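Local structure of DCN1-like protein 3 (Homo sapiens, 4GBA) at residues L35-W49 with I76-A90. The protein promotes cullin neddylation by helping to transfer NEDD8 from N-terminally acetylated NEDD8-conjugating E2 enzymes to cullin-RBX complexes. Residues are numbered along the deposited sequence; the frame is centred on the assembly and turned at random.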
loop_
_atom_site.group_PDB
_atom_site.type_symbol
_atom_site.label_atom_id
_atom_site.label_comp_id
_atom_site.label_asym_id
_atom_site.label_seq_id
_atom_site.Cartn_x
_atom_site.Cartn_y
_atom_site.Cartn_z
ATOM N N LEU A 35 18.366 -4.162 -4.667
ATOM C CA LEU A 35 17.854 -4.741 -3.427
ATOM C C LEU A 35 17.407 -6.191 -3.599
ATOM O O LEU A 35 17.106 -6.862 -2.616
ATOM C CB LEU A 35 16.692 -3.911 -2.898
ATOM C CG LEU A 35 17.003 -2.482 -2.462
ATOM C CD1 LEU A 35 15.708 -1.737 -2.235
ATOM C CD2 LEU A 35 17.864 -2.460 -1.201
ATOM N N CYS A 36 17.331 -6.658 -4.850
ATOM C CA CYS A 36 16.898 -8.021 -5.141
ATOM C C CYS A 36 15.476 -8.241 -4.695
ATOM O O CYS A 36 15.129 -9.278 -4.117
ATOM C CB CYS A 36 17.818 -9.020 -4.454
ATOM S SG CYS A 36 19.428 -9.034 -5.234
ATOM N N VAL A 37 14.648 -7.254 -4.999
ATOM C CA VAL A 37 13.286 -7.205 -4.510
ATOM C C VAL A 37 12.361 -6.915 -5.697
ATOM O O VAL A 37 12.677 -6.078 -6.545
ATOM C CB VAL A 37 13.194 -6.116 -3.377
ATOM C CG1 VAL A 37 12.155 -5.072 -3.660
ATOM C CG2 VAL A 37 12.992 -6.769 -2.014
ATOM N N ASP A 38 11.241 -7.623 -5.794
ATOM C CA ASP A 38 10.252 -7.263 -6.802
ATOM C C ASP A 38 9.723 -5.881 -6.415
ATOM O O ASP A 38 9.396 -5.658 -5.258
ATOM C CB ASP A 38 9.125 -8.305 -6.878
ATOM C CG ASP A 38 8.079 -7.969 -7.947
ATOM O OD1 ASP A 38 7.769 -8.834 -8.809
ATOM O OD2 ASP A 38 7.551 -6.837 -7.919
ATOM N N PRO A 39 9.631 -4.954 -7.388
ATOM C CA PRO A 39 9.243 -3.561 -7.127
ATOM C C PRO A 39 7.859 -3.398 -6.485
ATOM O O PRO A 39 7.614 -2.389 -5.825
ATOM C CB PRO A 39 9.250 -2.920 -8.520
ATOM C CG PRO A 39 10.103 -3.799 -9.357
ATOM C CD PRO A 39 9.906 -5.192 -8.817
ATOM N N THR A 40 6.970 -4.366 -6.681
ATOM C CA THR A 40 5.604 -4.269 -6.177
ATOM C C THR A 40 5.415 -4.994 -4.842
ATOM O O THR A 40 4.319 -4.979 -4.267
ATOM C CB THR A 40 4.576 -4.860 -7.191
ATOM O OG1 THR A 40 4.813 -6.265 -7.350
ATOM C CG2 THR A 40 4.695 -4.181 -8.521
ATOM N N GLU A 41 6.467 -5.633 -4.345
ATOM C CA GLU A 41 6.324 -6.446 -3.138
ATOM C C GLU A 41 6.278 -5.645 -1.814
ATOM O O GLU A 41 6.603 -4.458 -1.766
ATOM C CB GLU A 41 7.390 -7.543 -3.096
ATOM C CG GLU A 41 8.757 -7.082 -2.623
ATOM C CD GLU A 41 9.459 -8.171 -1.831
ATOM O OE1 GLU A 41 10.261 -8.911 -2.435
ATOM O OE2 GLU A 41 9.184 -8.301 -0.611
ATOM N N PHE A 42 5.848 -6.321 -0.753
ATOM C CA PHE A 42 5.546 -5.704 0.546
ATOM C C PHE A 42 6.698 -4.884 1.169
ATOM O O PHE A 42 6.476 -3.789 1.687
ATOM C CB PHE A 42 5.041 -6.798 1.504
ATOM C CG PHE A 42 4.597 -6.292 2.852
ATOM C CD1 PHE A 42 3.571 -5.354 2.961
ATOM C CD2 PHE A 42 5.184 -6.788 4.024
ATOM C CE1 PHE A 42 3.146 -4.897 4.220
ATOM C CE2 PHE A 42 4.769 -6.342 5.282
ATOM C CZ PHE A 42 3.745 -5.388 5.378
ATOM N N ARG A 43 7.922 -5.405 1.118
ATOM C CA ARG A 43 9.075 -4.675 1.647
ATOM C C ARG A 43 9.270 -3.326 0.991
ATOM O O ARG A 43 9.786 -2.403 1.616
ATOM C CB ARG A 43 10.357 -5.466 1.468
ATOM C CG ARG A 43 10.584 -6.507 2.512
ATOM C CD ARG A 43 11.492 -7.557 1.947
ATOM N NE ARG A 43 11.382 -8.795 2.693
ATOM C CZ ARG A 43 12.156 -9.847 2.479
ATOM N NH1 ARG A 43 13.086 -9.780 1.532
ATOM N NH2 ARG A 43 12.001 -10.948 3.216
ATOM N N VAL A 44 8.884 -3.225 -0.280
ATOM C CA VAL A 44 9.013 -1.973 -1.020
ATOM C C VAL A 44 7.976 -0.962 -0.536
ATOM O O VAL A 44 8.282 0.226 -0.379
ATOM C CB VAL A 44 8.933 -2.198 -2.552
ATOM C CG1 VAL A 44 8.966 -0.869 -3.295
ATOM C CG2 VAL A 44 10.090 -3.117 -3.004
ATOM N N LEU A 45 6.757 -1.438 -0.283
ATOM C CA LEU A 45 5.765 -0.619 0.412
ATOM C C LEU A 45 6.325 -0.147 1.783
ATOM O O LEU A 45 6.221 1.037 2.129
ATOM C CB LEU A 45 4.440 -1.379 0.576
ATOM C CG LEU A 45 3.338 -0.682 1.385
ATOM C CD1 LEU A 45 2.752 0.531 0.625
ATOM C CD2 LEU A 45 2.240 -1.676 1.787
ATOM N N LEU A 46 6.946 -1.052 2.542
ATOM C CA LEU A 46 7.543 -0.673 3.843
ATOM C C LEU A 46 8.624 0.398 3.693
ATOM O O LEU A 46 8.667 1.353 4.457
ATOM C CB LEU A 46 8.122 -1.884 4.568
ATOM C CG LEU A 46 7.130 -2.963 4.985
ATOM C CD1 LEU A 46 7.803 -4.011 5.883
ATOM C CD2 LEU A 46 5.965 -2.330 5.693
ATOM N N LEU A 47 9.483 0.237 2.693
ATOM C CA LEU A 47 10.511 1.225 2.385
ATOM C C LEU A 47 9.896 2.584 2.087
ATOM O O LEU A 47 10.291 3.581 2.682
ATOM C CB LEU A 47 11.343 0.756 1.189
ATOM C CG LEU A 47 12.860 0.921 1.195
ATOM C CD1 LEU A 47 13.468 0.602 2.579
ATOM C CD2 LEU A 47 13.496 0.049 0.087
ATOM N N ALA A 48 8.935 2.627 1.161
ATOM C CA ALA A 48 8.249 3.866 0.812
ATOM C C ALA A 48 7.609 4.490 2.060
ATOM O O ALA A 48 7.637 5.704 2.245
ATOM C CB ALA A 48 7.181 3.613 -0.278
ATOM N N TRP A 49 7.025 3.642 2.902
ATOM C CA TRP A 49 6.463 4.075 4.171
ATOM C C TRP A 49 7.539 4.758 5.043
ATOM O O TRP A 49 7.400 5.925 5.407
ATOM C CB TRP A 49 5.816 2.874 4.879
ATOM C CG TRP A 49 5.396 3.113 6.328
ATOM C CD1 TRP A 49 4.608 4.122 6.803
ATOM C CD2 TRP A 49 5.720 2.290 7.464
ATOM N NE1 TRP A 49 4.419 3.983 8.159
ATOM C CE2 TRP A 49 5.093 2.872 8.591
ATOM C CE3 TRP A 49 6.483 1.124 7.636
ATOM C CZ2 TRP A 49 5.209 2.328 9.879
ATOM C CZ3 TRP A 49 6.599 0.580 8.915
ATOM C CH2 TRP A 49 5.964 1.187 10.022
ATOM N N ILE A 76 23.098 -0.377 -0.186
ATOM C CA ILE A 76 22.169 -1.418 -0.606
ATOM C C ILE A 76 22.146 -2.578 0.390
ATOM O O ILE A 76 21.072 -3.073 0.777
ATOM C CB ILE A 76 22.539 -1.951 -2.018
ATOM C CG1 ILE A 76 22.236 -0.897 -3.080
ATOM C CG2 ILE A 76 21.789 -3.231 -2.318
ATOM C CD1 ILE A 76 20.741 -0.533 -3.167
ATOM N N ASP A 77 23.335 -3.009 0.810
ATOM C CA ASP A 77 23.448 -4.096 1.777
ATOM C C ASP A 77 22.929 -3.717 3.156
ATOM O O ASP A 77 22.373 -4.555 3.863
ATOM C CB ASP A 77 24.887 -4.613 1.859
ATOM C CG ASP A 77 25.148 -5.762 0.891
ATOM O OD1 ASP A 77 24.437 -5.871 -0.137
ATOM O OD2 ASP A 77 26.057 -6.562 1.168
ATOM N N GLY A 78 23.094 -2.451 3.526
ATOM C CA GLY A 78 22.590 -1.964 4.795
ATOM C C GLY A 78 21.074 -1.954 4.830
ATOM O O GLY A 78 20.473 -2.355 5.822
ATOM N N ILE A 79 20.454 -1.488 3.747
ATOM C CA ILE A 79 19.001 -1.497 3.638
ATOM C C ILE A 79 18.449 -2.916 3.736
ATOM O O ILE A 79 17.534 -3.173 4.514
ATOM C CB ILE A 79 18.513 -0.814 2.334
ATOM C CG1 ILE A 79 18.885 0.668 2.347
ATOM C CG2 ILE A 79 17.001 -0.959 2.192
ATOM C CD1 ILE A 79 18.980 1.307 1.019
ATOM N N CYS A 80 19.011 -3.844 2.962
ATOM C CA CYS A 80 18.533 -5.229 2.995
ATOM C C CYS A 80 18.595 -5.806 4.401
ATOM O O CYS A 80 17.696 -6.530 4.816
ATOM C CB CYS A 80 19.308 -6.128 2.018
ATOM S SG CYS A 80 19.071 -5.681 0.283
ATOM N N ALA A 81 19.654 -5.478 5.133
ATOM C CA ALA A 81 19.823 -5.976 6.491
ATOM C C ALA A 81 18.711 -5.500 7.440
ATOM O O ALA A 81 18.413 -6.170 8.435
ATOM C CB ALA A 81 21.187 -5.580 7.025
ATOM N N ARG A 82 18.097 -4.354 7.129
ATOM C CA ARG A 82 17.031 -3.805 7.967
ATOM C C ARG A 82 15.684 -4.468 7.720
ATOM O O ARG A 82 14.796 -4.391 8.572
ATOM C CB ARG A 82 16.878 -2.296 7.760
ATOM C CG ARG A 82 18.138 -1.487 8.018
ATOM C CD ARG A 82 18.763 -1.794 9.369
ATOM N NE ARG A 82 19.904 -0.915 9.619
ATOM C CZ ARG A 82 20.829 -1.120 10.553
ATOM N NH1 ARG A 82 20.768 -2.184 11.351
ATOM N NH2 ARG A 82 21.823 -0.260 10.675
ATOM N N PHE A 83 15.530 -5.105 6.559
ATOM C CA PHE A 83 14.229 -5.627 6.135
ATOM C C PHE A 83 13.532 -6.433 7.215
ATOM O O PHE A 83 12.409 -6.124 7.574
ATOM C CB PHE A 83 14.353 -6.433 4.845
ATOM C CG PHE A 83 14.320 -5.587 3.598
ATOM C CD1 PHE A 83 13.544 -4.433 3.548
ATOM C CD2 PHE A 83 15.052 -5.944 2.474
ATOM C CE1 PHE A 83 13.499 -3.653 2.397
ATOM C CE2 PHE A 83 15.014 -5.161 1.325
ATOM C CZ PHE A 83 14.239 -4.008 1.291
ATOM N N PRO A 84 14.205 -7.450 7.768
ATOM C CA PRO A 84 13.546 -8.284 8.787
ATOM C C PRO A 84 12.981 -7.471 9.961
ATOM O O PRO A 84 11.908 -7.795 10.471
ATOM C CB PRO A 84 14.671 -9.213 9.261
ATOM C CG PRO A 84 15.641 -9.257 8.096
ATOM C CD PRO A 84 15.585 -7.887 7.484
ATOM N N SER A 85 13.684 -6.423 10.378
ATOM C CA SER A 85 13.209 -5.612 11.492
ATOM C C SER A 85 12.122 -4.606 11.041
ATOM O O SER A 85 11.290 -4.163 11.843
ATOM C CB SER A 85 14.384 -4.916 12.193
ATOM O OG SER A 85 14.614 -3.618 11.661
ATOM N N LEU A 86 12.140 -4.247 9.758
ATOM C CA LEU A 86 11.057 -3.463 9.170
ATOM C C LEU A 86 9.786 -4.294 9.167
ATOM O O LEU A 86 8.714 -3.807 9.538
ATOM C CB LEU A 86 11.399 -3.030 7.747
ATOM C CG LEU A 86 12.174 -1.718 7.655
ATOM C CD1 LEU A 86 12.523 -1.384 6.209
ATOM C CD2 LEU A 86 11.384 -0.575 8.302
ATOM N N LEU A 87 9.917 -5.555 8.761
ATOM C CA LEU A 87 8.785 -6.473 8.751
ATOM C C LEU A 87 8.195 -6.588 10.156
ATOM O O LEU A 87 6.979 -6.552 10.337
ATOM C CB LEU A 87 9.201 -7.855 8.226
ATOM C CG LEU A 87 9.481 -7.987 6.719
ATOM C CD1 LEU A 87 10.252 -9.262 6.411
ATOM C CD2 LEU A 87 8.193 -7.946 5.925
ATOM N N THR A 88 9.071 -6.724 11.145
ATOM C CA THR A 88 8.649 -6.823 12.536
ATOM C C THR A 88 7.962 -5.554 13.000
ATOM O O THR A 88 6.907 -5.611 13.627
ATOM C CB THR A 88 9.844 -7.154 13.456
ATOM O OG1 THR A 88 10.174 -8.534 13.294
ATOM C CG2 THR A 88 9.500 -6.910 14.912
ATOM N N GLU A 89 8.562 -4.413 12.688
ATOM C CA GLU A 89 7.988 -3.112 13.042
ATOM C C GLU A 89 6.551 -2.980 12.536
ATOM O O GLU A 89 5.656 -2.565 13.274
ATOM C CB GLU A 89 8.843 -2.001 12.441
ATOM C CG GLU A 89 8.610 -0.614 13.001
ATOM C CD GLU A 89 9.622 0.387 12.462
ATOM O OE1 GLU A 89 10.649 -0.045 11.892
ATOM O OE2 GLU A 89 9.399 1.605 12.597
ATOM N N ALA A 90 6.341 -3.349 11.273
ATOM C CA ALA A 90 5.044 -3.196 10.612
ATOM C C ALA A 90 3.965 -4.102 11.197
ATOM O O ALA A 90 2.792 -3.965 10.864
ATOM C CB ALA A 90 5.178 -3.431 9.115
#
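Arg-43 lays its aliphatic chain over one face of the Phe-83 ring. Its CB meets CE1 of Phe-83 at 3.7 Å, CG rests on CD1, and CD sits 4.0 Å from the ring centroid in a CH-pi contact; beyond the ring, NE and NH2 reach CD1 of Leu-87. A long chain suits this partly exposed place, since its methylenes cover an aromatic face while the guanidinium, its plane 23° from that of the ring, continues past it. Backbone O of Ile-79 lies over the opposite face of Phe-83, and Leu-35 CD1 comes up at the ring edge, 4.4 Å from CZ. Were Phe-83 replaced by an alanine, the methylenes of Arg-43 would probably lose the surface they lie on and a gap would be likely to open between the helices. At one end of the contact, Leu-35 sets CD2 against both Ile-79 CG2 and Cys-80 SG, 3.7 Å from the sulfur. At the other, Leu-46 forks over the second helix: CD1 lies on the backbone of Leu-86, and CD2 is 3.7 Å from CB of Ala-90, whose small size admits the branch. Phe-42 turns the CD2 edge of its ring to Leu-87 CD2, a position it reaches because CG swings opposite the backbone N (chi1 -176°). The short axes of helices 42-49 and 76-89 cross at 84°, joined by apolar side chains and the methylenes of Arg-43 within the mainly helical DCUN1 domain; Val-44 and Ala-48 of the first also pack against the bound acetylated E2 peptide.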